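Local coordinates for protein 303aa long hypothetical esterase (Sulfolobus tokodaii, PDB 3AIN) that probably hydrolyses carboxylic esters, as a thermostable HSL-like carboxylesterase of the alpha/beta hydrolase fold, at residues Gly99-Leu103 with Trp225-Tyr230; Leu190-Val194 with Val315-Phe320; Thr206-Asn212 with Glu261-Asp267; Leu252-Ile257 with Tyr272-Leu276. The protein carries 1 engineered substitution. All coordinates share one frame; numbering follows the deposited sequence.

Interaction 1: Gly99-Leu103 with Trp225-Tyr230; sequences GGFVL and WFGQQY
Gly100 and Phe226 bring the backbones closest, with CA to CA 5.6 Å, where the irregular loop 99-103 lies beside the last turns of helix 220-230. Gly99 and Gly100 end the HGGG sequence of HSL-like esterases, a loop that in relatives shapes the oxyanion hole and probably does so here. The loop curls tightly: Val102 N and Leu103 N both donate to Gly99 O, from the same face of its plane, and phi is positive at Gly99, Gly100 and Phe101. Positive phi favours glycine at Gly100, and a CB there would also run into Phe226 CD1. Instead Gly100 CA sits over the middle of the Phe226 ring, 3.7 Å from its centroid and 10° off the normal, a CH-pi contact. At the edge of that ring, in its plane, Leu103 CD1 approaches Phe226 CE1 to 3.9 Å. Val102 divides its two methyls: CG1 meets the six-membered end of Trp225, while CG2 touches both Phe226 CD1 and Gln229 CB, 3.7 Å from the latter. Farther along the helix, Tyr230 has CG anti to its backbone N (chi1 -177°), which lays the phenol ring over one face of the Phe101 ring. The two rings form an offset stack with centroids 3.8 Å apart and planes at only 4°. Helix 171-185 lines Phe101, and Phe137 meets Tyr230 edge-to-face. Within the stack Phe101 CB also lies over the Tyr230 face, and the shortest approach is Phe101 CD1 to Tyr230 CZ, 3.3 Å.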
# COMPACT_ATOMS: atom_id res chain seq x y z
N GLY A 99 15.21 -14.01 -7.74
CA GLY A 99 15.63 -15.38 -8.07
C GLY A 99 16.93 -15.81 -7.39
O GLY A 99 17.63 -16.72 -7.88
N GLY A 100 17.24 -15.21 -6.24
CA GLY A 100 18.34 -15.70 -5.40
C GLY A 100 19.72 -15.60 -6.04
O GLY A 100 20.67 -16.21 -5.54
N PHE A 101 19.87 -14.65 -6.98
CA PHE A 101 21.10 -14.43 -7.74
C PHE A 101 21.45 -15.56 -8.70
O PHE A 101 22.51 -15.51 -9.32
CB PHE A 101 22.32 -14.14 -6.83
CG PHE A 101 22.09 -13.02 -5.84
CD1 PHE A 101 22.14 -11.69 -6.25
CD2 PHE A 101 21.80 -13.31 -4.50
CE1 PHE A 101 21.86 -10.65 -5.35
CE2 PHE A 101 21.57 -12.28 -3.59
CZ PHE A 101 21.61 -10.95 -4.01
N VAL A 102 20.58 -16.55 -8.78
CA VAL A 102 20.85 -17.80 -9.53
C VAL A 102 19.83 -18.01 -10.65
O VAL A 102 20.15 -18.59 -11.71
CB VAL A 102 20.84 -19.01 -8.57
CG1 VAL A 102 20.86 -20.36 -9.36
CG2 VAL A 102 22.05 -18.90 -7.60
N LEU A 103 18.58 -17.66 -10.35
CA LEU A 103 17.44 -17.97 -11.20
C LEU A 103 16.77 -16.70 -11.70
O LEU A 103 17.13 -15.59 -11.29
CB LEU A 103 16.40 -18.80 -10.43
CG LEU A 103 17.01 -20.02 -9.71
CD1 LEU A 103 15.96 -20.57 -8.77
CD2 LEU A 103 17.41 -21.05 -10.77
N TRP A 225 21.57 -22.23 0.28
CA TRP A 225 22.06 -22.71 -1.02
C TRP A 225 22.33 -21.56 -1.99
O TRP A 225 23.38 -21.50 -2.61
CB TRP A 225 21.07 -23.68 -1.64
CG TRP A 225 21.56 -24.29 -2.93
CD1 TRP A 225 22.36 -25.41 -3.08
CD2 TRP A 225 21.25 -23.84 -4.25
NE1 TRP A 225 22.47 -25.73 -4.42
CE2 TRP A 225 21.82 -24.78 -5.16
CE3 TRP A 225 20.44 -22.82 -4.77
CZ2 TRP A 225 21.68 -24.65 -6.54
CZ3 TRP A 225 20.37 -22.66 -6.14
CH2 TRP A 225 21.03 -23.54 -7.01
N PHE A 226 21.41 -20.60 -2.05
CA PHE A 226 21.66 -19.43 -2.91
C PHE A 226 22.92 -18.69 -2.51
O PHE A 226 23.69 -18.23 -3.35
CB PHE A 226 20.47 -18.45 -2.89
CG PHE A 226 19.25 -18.94 -3.61
CD1 PHE A 226 19.29 -19.29 -4.96
CD2 PHE A 226 18.01 -18.85 -3.00
CE1 PHE A 226 18.13 -19.63 -5.63
CE2 PHE A 226 16.84 -19.18 -3.67
CZ PHE A 226 16.91 -19.57 -5.00
N GLY A 227 23.08 -18.46 -1.21
CA GLY A 227 24.28 -17.84 -0.71
C GLY A 227 25.56 -18.56 -1.08
O GLY A 227 26.56 -17.94 -1.39
N GLN A 228 25.54 -19.89 -1.00
CA GLN A 228 26.68 -20.70 -1.40
C GLN A 228 27.00 -20.55 -2.88
O GLN A 228 28.17 -20.52 -3.27
CB GLN A 228 26.42 -22.17 -1.07
CG GLN A 228 26.44 -22.46 0.41
CD GLN A 228 26.22 -23.93 0.71
OE1 GLN A 228 25.66 -24.65 -0.11
NE2 GLN A 228 26.54 -24.34 1.93
N GLN A 229 25.98 -20.45 -3.72
CA GLN A 229 26.20 -20.33 -5.17
C GLN A 229 26.78 -18.95 -5.48
O GLN A 229 27.62 -18.80 -6.37
CB GLN A 229 24.88 -20.50 -5.94
CG GLN A 229 24.11 -21.77 -5.64
CD GLN A 229 24.99 -22.98 -5.70
OE1 GLN A 229 25.74 -23.15 -6.66
NE2 GLN A 229 25.04 -23.71 -4.61
N TYR A 230 26.26 -17.93 -4.81
CA TYR A 230 26.59 -16.54 -5.15
C TYR A 230 27.93 -16.07 -4.59
O TYR A 230 28.72 -15.44 -5.31
CB TYR A 230 25.44 -15.65 -4.64
CG TYR A 230 25.54 -14.18 -4.96
CD1 TYR A 230 25.86 -13.72 -6.24
CD2 TYR A 230 25.22 -13.23 -3.99
CE1 TYR A 230 25.79 -12.36 -6.56
CE2 TYR A 230 25.19 -11.88 -4.30
CZ TYR A 230 25.42 -11.46 -5.61
OH TYR A 230 25.37 -10.12 -5.91

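Interaction 2: Leu190-Val194 with Val315-Phe320; sequences LKYQV and VLRKVF
Val315 opens the helical side of the contact by laying its CG2 methyl against the phenol end of Tyr192, 3.6 Å from Tyr192 CE2, while Val315 CB approaches Tyr192 OH to 3.5 Å; the two side chains cross at about a right angle. Leu316 follows, and its CD2 reaches in toward the strand, 3.7 Å from Tyr192 CD2 and 4.0 Å from Val194 CG2, bridging two side chains on one face of the strand. The intervening Gln193 points the other way, to helix 171-185. The contact joins the central sheet of the alpha/beta hydrolase fold to helix 303-321, packed on one of its faces: the axes of 192-194 and 315-320 are 9.9 Å apart and nearly antiparallel (174°). Lys318 stays at the margin, and a water joins its NZ to Tyr192 OH. The same NZ makes salt bridges to Glu303 and Asp307 of the second subunit, which brings the dimer interface to the border of this contact. One turn beyond Val315, Val319 places CG1 between its backbone N and carbonyl carbon (chi1 77°), and this methyl packs 4.0 Å from Tyr192 CB, while Val319 CG2 lies 3.7 Å from Lys191 O. Phe320 closes the series: its CE1 touches Lys191 CB at 4.1 Å. A second water accepts weakly from Lys191 NZ and donates to Phe320 O.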
# COMPACT_ATOMS: atom_id res chain seq x y z
N LEU A 190 19.33 9.66 -8.19
CA LEU A 190 18.12 8.92 -8.51
C LEU A 190 16.90 9.52 -7.81
O LEU A 190 17.02 10.02 -6.69
CB LEU A 190 18.28 7.48 -8.04
CG LEU A 190 19.53 6.77 -8.56
CD1 LEU A 190 19.61 5.36 -7.93
CD2 LEU A 190 19.41 6.67 -10.07
N LYS A 191 15.73 9.29 -8.38
CA LYS A 191 14.49 9.85 -7.86
C LYS A 191 13.94 9.01 -6.71
O LYS A 191 13.26 9.54 -5.84
CB LYS A 191 13.42 9.96 -8.96
CG LYS A 191 13.68 11.05 -10.01
CD LYS A 191 14.17 12.34 -9.38
CE LYS A 191 14.62 13.33 -10.45
NZ LYS A 191 13.53 14.28 -10.78
N TYR A 192 14.11 7.69 -6.80
CA TYR A 192 13.34 6.80 -5.93
C TYR A 192 13.92 5.38 -5.99
O TYR A 192 14.61 5.02 -6.95
CB TYR A 192 11.88 6.79 -6.42
CG TYR A 192 10.85 6.45 -5.35
CD1 TYR A 192 10.37 7.44 -4.48
CD2 TYR A 192 10.37 5.16 -5.21
CE1 TYR A 192 9.42 7.14 -3.49
CE2 TYR A 192 9.44 4.85 -4.20
CZ TYR A 192 8.94 5.85 -3.39
OH TYR A 192 8.01 5.55 -2.39
N GLN A 193 13.66 4.60 -4.95
CA GLN A 193 14.01 3.16 -5.01
C GLN A 193 12.81 2.35 -4.51
O GLN A 193 12.24 2.65 -3.46
CB GLN A 193 15.27 2.87 -4.17
CG GLN A 193 15.19 3.35 -2.71
CD GLN A 193 16.48 3.10 -1.94
OE1 GLN A 193 17.09 2.03 -2.06
NE2 GLN A 193 16.95 4.11 -1.19
N VAL A 194 12.43 1.34 -5.27
CA VAL A 194 11.30 0.46 -4.88
C VAL A 194 11.85 -0.93 -4.54
O VAL A 194 12.45 -1.58 -5.39
CB VAL A 194 10.37 0.27 -6.08
CG1 VAL A 194 9.24 -0.74 -5.71
CG2 VAL A 194 9.77 1.64 -6.52
N VAL A 315 3.33 5.46 -6.29
CA VAL A 315 4.47 6.21 -5.78
C VAL A 315 5.38 6.70 -6.90
O VAL A 315 5.96 7.78 -6.81
CB VAL A 315 5.29 5.51 -4.67
CG1 VAL A 315 4.37 5.15 -3.50
CG2 VAL A 315 6.08 4.28 -5.20
N LEU A 316 5.54 5.89 -7.94
CA LEU A 316 6.40 6.34 -9.05
C LEU A 316 5.73 7.42 -9.90
O LEU A 316 6.39 8.37 -10.34
CB LEU A 316 6.82 5.15 -9.91
CG LEU A 316 7.82 4.21 -9.20
CD1 LEU A 316 8.24 3.09 -10.15
CD2 LEU A 316 9.04 4.97 -8.62
N ARG A 317 4.42 7.31 -10.10
CA ARG A 317 3.73 8.41 -10.80
C ARG A 317 3.85 9.70 -10.01
O ARG A 317 4.06 10.79 -10.58
CB ARG A 317 2.27 8.07 -11.09
CG ARG A 317 2.12 7.03 -12.19
CD ARG A 317 0.65 6.78 -12.55
NE ARG A 317 -0.02 5.88 -11.61
CZ ARG A 317 -0.97 6.27 -10.76
NH1 ARG A 317 -1.35 7.54 -10.72
NH2 ARG A 317 -1.49 5.41 -9.90
N LYS A 318 3.70 9.59 -8.70
CA LYS A 318 3.84 10.75 -7.83
C LYS A 318 5.23 11.36 -7.96
O LYS A 318 5.38 12.59 -8.11
CB LYS A 318 3.55 10.37 -6.36
CG LYS A 318 3.90 11.44 -5.33
CD LYS A 318 3.84 10.88 -3.89
CE LYS A 318 5.11 10.07 -3.56
NZ LYS A 318 5.20 9.72 -2.10
N VAL A 319 6.27 10.54 -7.76
CA VAL A 319 7.62 11.09 -7.77
C VAL A 319 8.06 11.60 -9.15
O VAL A 319 8.75 12.60 -9.23
CB VAL A 319 8.69 10.12 -7.16
CG1 VAL A 319 9.04 9.02 -8.14
CG2 VAL A 319 9.95 10.90 -6.78
N PHE A 320 7.65 10.92 -10.22
CA PHE A 320 8.08 11.32 -11.58
C PHE A 320 7.25 12.50 -12.07
O PHE A 320 7.79 13.46 -12.63
CB PHE A 320 7.92 10.17 -12.58
CG PHE A 320 8.96 9.08 -12.44
CD1 PHE A 320 10.29 9.39 -12.21
CD2 PHE A 320 8.61 7.76 -12.70
CE1 PHE A 320 11.25 8.37 -12.09
CE2 PHE A 320 9.58 6.74 -12.66
CZ PHE A 320 10.89 7.06 -12.36
O HOH W 1 10.63 14.13 -12.11
O HOH W 2 6.86 7.58 -1.10

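Interaction 3: Thr206-Asn212 with Glu261-Asp267; sequences TKSLYDN and EHDPLRD
Leu209 and Pro264 bring the two backbones to a CA-CA distance of 4.0 Å, the helix 207-212 pressing on a type I turn that runs from Asp263 to Arg266 and leads into helix 266-278. Close contact continues in a CA-H...O interaction from Pro264 CA to Ser208 O, 3.4 Å. Ser208 is the polar centre. Its OG lies between the backbone N and the carbonyl carbon (chi1 66°), where it donates to Pro264 O at 2.9 Å, from well above the carbonyl plane, and accepts from Asp267 N at 3.0 Å in a nearly straight bond (163°). Asp267 answers the other way: its OD2 takes the backbone N-H of Ser208 at 3.0 Å, above the carboxylate plane, and its OD1 forms a salt bridge with Arg266 NH2. Ser208 CB lies over one face of that guanidinium, which is also held by NH1 donating in plane to Glu261 O at 2.9 Å. With an alanine in place of Asp267, Ser208 N would probably lose its acceptor and the guanidinium of Arg266 its charged partner, leaving it freer to turn. Thr206 OG1 caps the helix with a weak bond from Leu209 N and is hydrogen-bonded to Asp203. Asn212 CB packs 3.5 Å from Pro264 N. Asp263 OD1 accepts from Leu265 N within the turn, a capping bond ahead of helix 266-278, and the same side chain touches His293, consistent with the Asp-Pro-Leu loop that carries the triad acid in HSL-like esterases.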
# COMPACT_ATOMS: atom_id res chain seq x y z
N THR A 206 17.03 -12.97 12.95
CA THR A 206 15.69 -12.37 13.05
C THR A 206 14.59 -13.37 13.43
O THR A 206 14.62 -14.51 13.03
CB THR A 206 15.24 -11.56 11.80
OG1 THR A 206 15.14 -12.44 10.67
CG2 THR A 206 16.26 -10.41 11.48
N LYS A 207 13.58 -12.88 14.12
CA LYS A 207 12.48 -13.73 14.52
C LYS A 207 11.72 -14.23 13.28
O LYS A 207 11.32 -15.40 13.24
CB LYS A 207 11.56 -12.97 15.48
CG LYS A 207 10.32 -13.78 15.88
CD LYS A 207 10.05 -13.65 17.37
CE LYS A 207 8.84 -14.49 17.78
NZ LYS A 207 9.26 -15.65 18.60
N SER A 208 11.54 -13.37 12.28
CA SER A 208 10.86 -13.82 11.04
C SER A 208 11.61 -14.96 10.34
O SER A 208 10.98 -15.86 9.76
CB SER A 208 10.57 -12.65 10.09
OG SER A 208 11.77 -12.07 9.60
N LEU A 209 12.93 -14.99 10.42
CA LEU A 209 13.69 -16.07 9.77
C LEU A 209 13.30 -17.41 10.43
O LEU A 209 13.09 -18.41 9.75
CB LEU A 209 15.21 -15.83 9.96
CG LEU A 209 16.08 -17.02 9.54
CD1 LEU A 209 16.05 -17.18 8.02
CD2 LEU A 209 17.52 -16.72 9.98
N TYR A 210 13.20 -17.42 11.75
CA TYR A 210 12.85 -18.68 12.44
C TYR A 210 11.36 -19.02 12.34
O TYR A 210 10.99 -20.18 12.14
CB TYR A 210 13.30 -18.64 13.91
CG TYR A 210 14.79 -18.72 14.04
CD1 TYR A 210 15.43 -19.96 14.07
CD2 TYR A 210 15.59 -17.58 13.98
CE1 TYR A 210 16.83 -20.06 14.13
CE2 TYR A 210 16.96 -17.66 13.92
CZ TYR A 210 17.59 -18.90 14.06
OH TYR A 210 18.95 -18.98 14.04
N ASP A 211 10.50 -18.00 12.42
CA ASP A 211 9.05 -18.24 12.37
C ASP A 211 8.65 -18.71 10.98
O ASP A 211 7.68 -19.46 10.84
CB ASP A 211 8.28 -16.94 12.66
CG ASP A 211 8.23 -16.58 14.15
OD1 ASP A 211 8.64 -17.38 15.00
OD2 ASP A 211 7.76 -15.47 14.44
N ASN A 212 9.32 -18.18 9.95
CA ASN A 212 8.82 -18.30 8.58
C ASN A 212 9.81 -19.05 7.69
O ASN A 212 9.63 -19.13 6.47
CB ASN A 212 8.52 -16.91 7.96
CG ASN A 212 7.51 -16.11 8.77
OD1 ASN A 212 7.61 -14.88 8.89
ND2 ASN A 212 6.43 -16.77 9.16
N GLU A 261 4.10 -10.69 5.27
CA GLU A 261 3.93 -11.17 6.64
C GLU A 261 4.62 -12.52 6.89
O GLU A 261 5.35 -12.68 7.87
CB GLU A 261 2.44 -11.26 6.99
CG GLU A 261 2.23 -11.78 8.42
CD GLU A 261 0.77 -11.73 8.86
OE1 GLU A 261 -0.13 -11.76 8.01
OE2 GLU A 261 0.54 -11.82 10.08
N HIS A 262 4.41 -13.48 5.99
CA HIS A 262 4.89 -14.84 6.23
C HIS A 262 6.20 -15.09 5.48
O HIS A 262 6.36 -16.10 4.83
CB HIS A 262 3.84 -15.85 5.74
CG HIS A 262 2.51 -15.71 6.40
ND1 HIS A 262 2.37 -15.73 7.78
CD2 HIS A 262 1.29 -15.40 5.90
CE1 HIS A 262 1.12 -15.42 8.09
NE2 HIS A 262 0.42 -15.32 6.97
N ASP A 263 7.13 -14.17 5.61
CA ASP A 263 8.36 -14.17 4.80
C ASP A 263 9.53 -14.20 5.77
O ASP A 263 9.58 -13.36 6.70
CB ASP A 263 8.39 -12.86 4.00
CG ASP A 263 9.53 -12.78 3.02
OD1 ASP A 263 10.56 -13.51 3.17
OD2 ASP A 263 9.52 -11.77 2.25
N PRO A 264 10.46 -15.17 5.62
CA PRO A 264 11.61 -15.10 6.51
C PRO A 264 12.40 -13.77 6.41
O PRO A 264 13.11 -13.43 7.36
CB PRO A 264 12.48 -16.30 6.08
CG PRO A 264 12.11 -16.52 4.64
CD PRO A 264 10.61 -16.25 4.63
N LEU A 265 12.31 -13.08 5.27
CA LEU A 265 13.01 -11.79 5.09
C LEU A 265 12.27 -10.59 5.66
O LEU A 265 12.70 -9.43 5.47
CB LEU A 265 13.28 -11.50 3.60
CG LEU A 265 14.05 -12.51 2.74
CD1 LEU A 265 14.55 -11.89 1.42
CD2 LEU A 265 15.14 -13.22 3.45
N ARG A 266 11.08 -10.81 6.24
CA ARG A 266 10.26 -9.67 6.66
C ARG A 266 11.05 -8.73 7.57
O ARG A 266 11.03 -7.50 7.38
CB ARG A 266 9.02 -10.17 7.41
CG ARG A 266 8.01 -9.08 7.72
CD ARG A 266 6.95 -9.64 8.68
NE ARG A 266 7.54 -9.86 10.01
CZ ARG A 266 7.27 -10.89 10.81
NH1 ARG A 266 6.42 -11.84 10.42
NH2 ARG A 266 7.86 -11.00 11.99
N ASP A 267 11.56 -9.26 8.67
CA ASP A 267 12.16 -8.37 9.66
C ASP A 267 13.33 -7.57 9.06
O ASP A 267 13.51 -6.39 9.36
CB ASP A 267 12.60 -9.14 10.91
CG ASP A 267 11.42 -9.68 11.70
OD1 ASP A 267 10.26 -9.33 11.39
OD2 ASP A 267 11.66 -10.37 12.70
O HOH W 3 14.44 -11.15 8.19

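Interaction 4: Leu252-Ile257 with Tyr272-Leu276; sequences LPPALI and YANKL
Ile257 and Leu276 meet through their outermost methyls, Ile257 CD1 lying 3.8 Å from Leu276 CD1. The isoleucine holds CG1 anti to its carbonyl carbon (chi1 -62°) and extends CD1 straight into the helix, where it lands on the backbone as much as on side chains: Ala273 CA is 3.6 Å away and Ala273 CB 3.7 Å. The small side chain of Ala273 probably allows so close an approach. The same CD1 sits at the edge of the Tyr272 ring, near its plane, 4.1 Å from Tyr272 CD2, so the isoleucine methyl meets the rim of the ring and not its face. Leu276 forks toward two different residues, its CD1 also reaching Ala255 CB at 4.2 Å while CD2 meets Leu252 CD1 at 3.9 Å, the two leucines crossing at about a right angle. An alanine in place of Leu276 would remove both methyls and would probably open a gap between Ile257, Ala255 and Leu252, three buried side chains that it now joins. No hydrogen bond crosses this contact, which is made almost entirely of hydrocarbon groups. The segments 255-257 and 272-276 run with axes 9.8 Å apart at 155°, as the first strand and the helix of the beta-alpha-beta unit 255-260, 266-278, 283-288. Val283 of the next strand touches Ile257, Ala273 and Leu276, while helix 171-185 lies against Leu252 and Tyr272.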
# COMPACT_ATOMS: atom_id res chain seq x y z
N LEU A 252 20.37 8.75 0.43
CA LEU A 252 19.85 7.84 -0.59
C LEU A 252 18.46 8.31 -1.02
O LEU A 252 17.82 9.12 -0.36
CB LEU A 252 19.79 6.39 -0.03
CG LEU A 252 21.15 5.70 0.23
CD1 LEU A 252 21.01 4.28 0.82
CD2 LEU A 252 22.02 5.63 -1.01
N PRO A 253 18.01 7.82 -2.17
CA PRO A 253 16.71 8.29 -2.67
C PRO A 253 15.59 7.80 -1.75
O PRO A 253 15.74 6.76 -1.10
CB PRO A 253 16.57 7.62 -4.04
CG PRO A 253 17.79 6.75 -4.21
CD PRO A 253 18.76 6.99 -3.12
N PRO A 254 14.45 8.48 -1.79
CA PRO A 254 13.32 8.04 -0.98
C PRO A 254 12.82 6.67 -1.48
O PRO A 254 13.11 6.28 -2.63
CB PRO A 254 12.25 9.10 -1.26
CG PRO A 254 12.68 9.80 -2.51
CD PRO A 254 14.18 9.74 -2.51
N ALA A 255 12.20 5.91 -0.59
CA ALA A 255 11.97 4.47 -0.88
C ALA A 255 10.54 4.09 -0.57
O ALA A 255 9.92 4.63 0.36
CB ALA A 255 12.93 3.57 -0.06
N LEU A 256 10.05 3.10 -1.33
CA LEU A 256 8.90 2.26 -0.95
C LEU A 256 9.50 0.90 -0.64
O LEU A 256 10.17 0.34 -1.49
CB LEU A 256 7.92 2.12 -2.12
CG LEU A 256 6.78 1.10 -1.86
CD1 LEU A 256 5.90 1.61 -0.71
CD2 LEU A 256 5.92 0.87 -3.14
N ILE A 257 9.22 0.38 0.55
CA ILE A 257 9.71 -0.95 0.91
C ILE A 257 8.55 -1.83 1.30
O ILE A 257 7.79 -1.50 2.18
CB ILE A 257 10.73 -0.88 2.05
CG1 ILE A 257 11.93 -0.07 1.56
CG2 ILE A 257 11.14 -2.30 2.47
CD1 ILE A 257 13.02 0.13 2.62
N TYR A 272 15.81 -2.39 7.14
CA TYR A 272 16.39 -1.51 6.13
C TYR A 272 15.59 -0.20 6.05
O TYR A 272 16.18 0.88 5.93
CB TYR A 272 16.45 -2.20 4.76
CG TYR A 272 17.45 -1.53 3.81
CD1 TYR A 272 18.82 -1.76 3.96
CD2 TYR A 272 17.02 -0.72 2.76
CE1 TYR A 272 19.74 -1.15 3.12
CE2 TYR A 272 17.94 -0.18 1.87
CZ TYR A 272 19.28 -0.40 2.06
OH TYR A 272 20.21 0.22 1.25
N ALA A 273 14.26 -0.30 6.04
CA ALA A 273 13.42 0.90 6.10
C ALA A 273 13.79 1.74 7.32
O ALA A 273 13.85 2.97 7.23
CB ALA A 273 11.91 0.52 6.15
N ASN A 274 13.90 1.10 8.46
CA ASN A 274 14.18 1.81 9.71
C ASN A 274 15.52 2.54 9.67
O ASN A 274 15.63 3.67 10.15
CB ASN A 274 14.08 0.88 10.91
CG ASN A 274 12.64 0.41 11.16
OD1 ASN A 274 12.40 -0.66 11.73
ND2 ASN A 274 11.71 1.11 10.55
N LYS A 275 16.55 1.86 9.17
CA LYS A 275 17.88 2.47 9.07
C LYS A 275 17.92 3.61 8.06
O LYS A 275 18.47 4.69 8.36
CB LYS A 275 18.94 1.41 8.78
CG LYS A 275 20.39 1.89 8.85
CD LYS A 275 21.32 0.67 8.70
CE LYS A 275 22.68 0.87 9.34
NZ LYS A 275 23.65 1.32 8.35
N LEU A 276 17.17 3.47 6.97
CA LEU A 276 16.95 4.61 6.08
C LEU A 276 16.31 5.80 6.79
O LEU A 276 16.76 6.93 6.63
CB LEU A 276 16.10 4.22 4.87
CG LEU A 276 16.81 3.44 3.77
CD1 LEU A 276 15.75 2.71 2.87
CD2 LEU A 276 17.68 4.38 2.90

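Overall arrangement
From the N terminus, interaction 1 opens at 99-103 and closes on helix 220-230, tying the loop after strand 92-96 to that helix. Before it closes, strand 192-196 begins interaction 2, which crosses it and shuts only at the C-terminal helix 303-321. Interaction 3 opens at helix 207-212, crosses interaction 1 and closes at 261-267, the turn and start of helix 266-278. Interaction 4, in series after interaction 1, opens at 252-257, crosses interaction 3 and closes at 272-276 of the same helix. Interactions 3 and 4 both nest inside the loop of interaction 2. Interactions 2 and 4 attach helices to neighbouring strands of the central sheet and touch where Gln193 probably hydrogen-bonds Pro253 and Pro254.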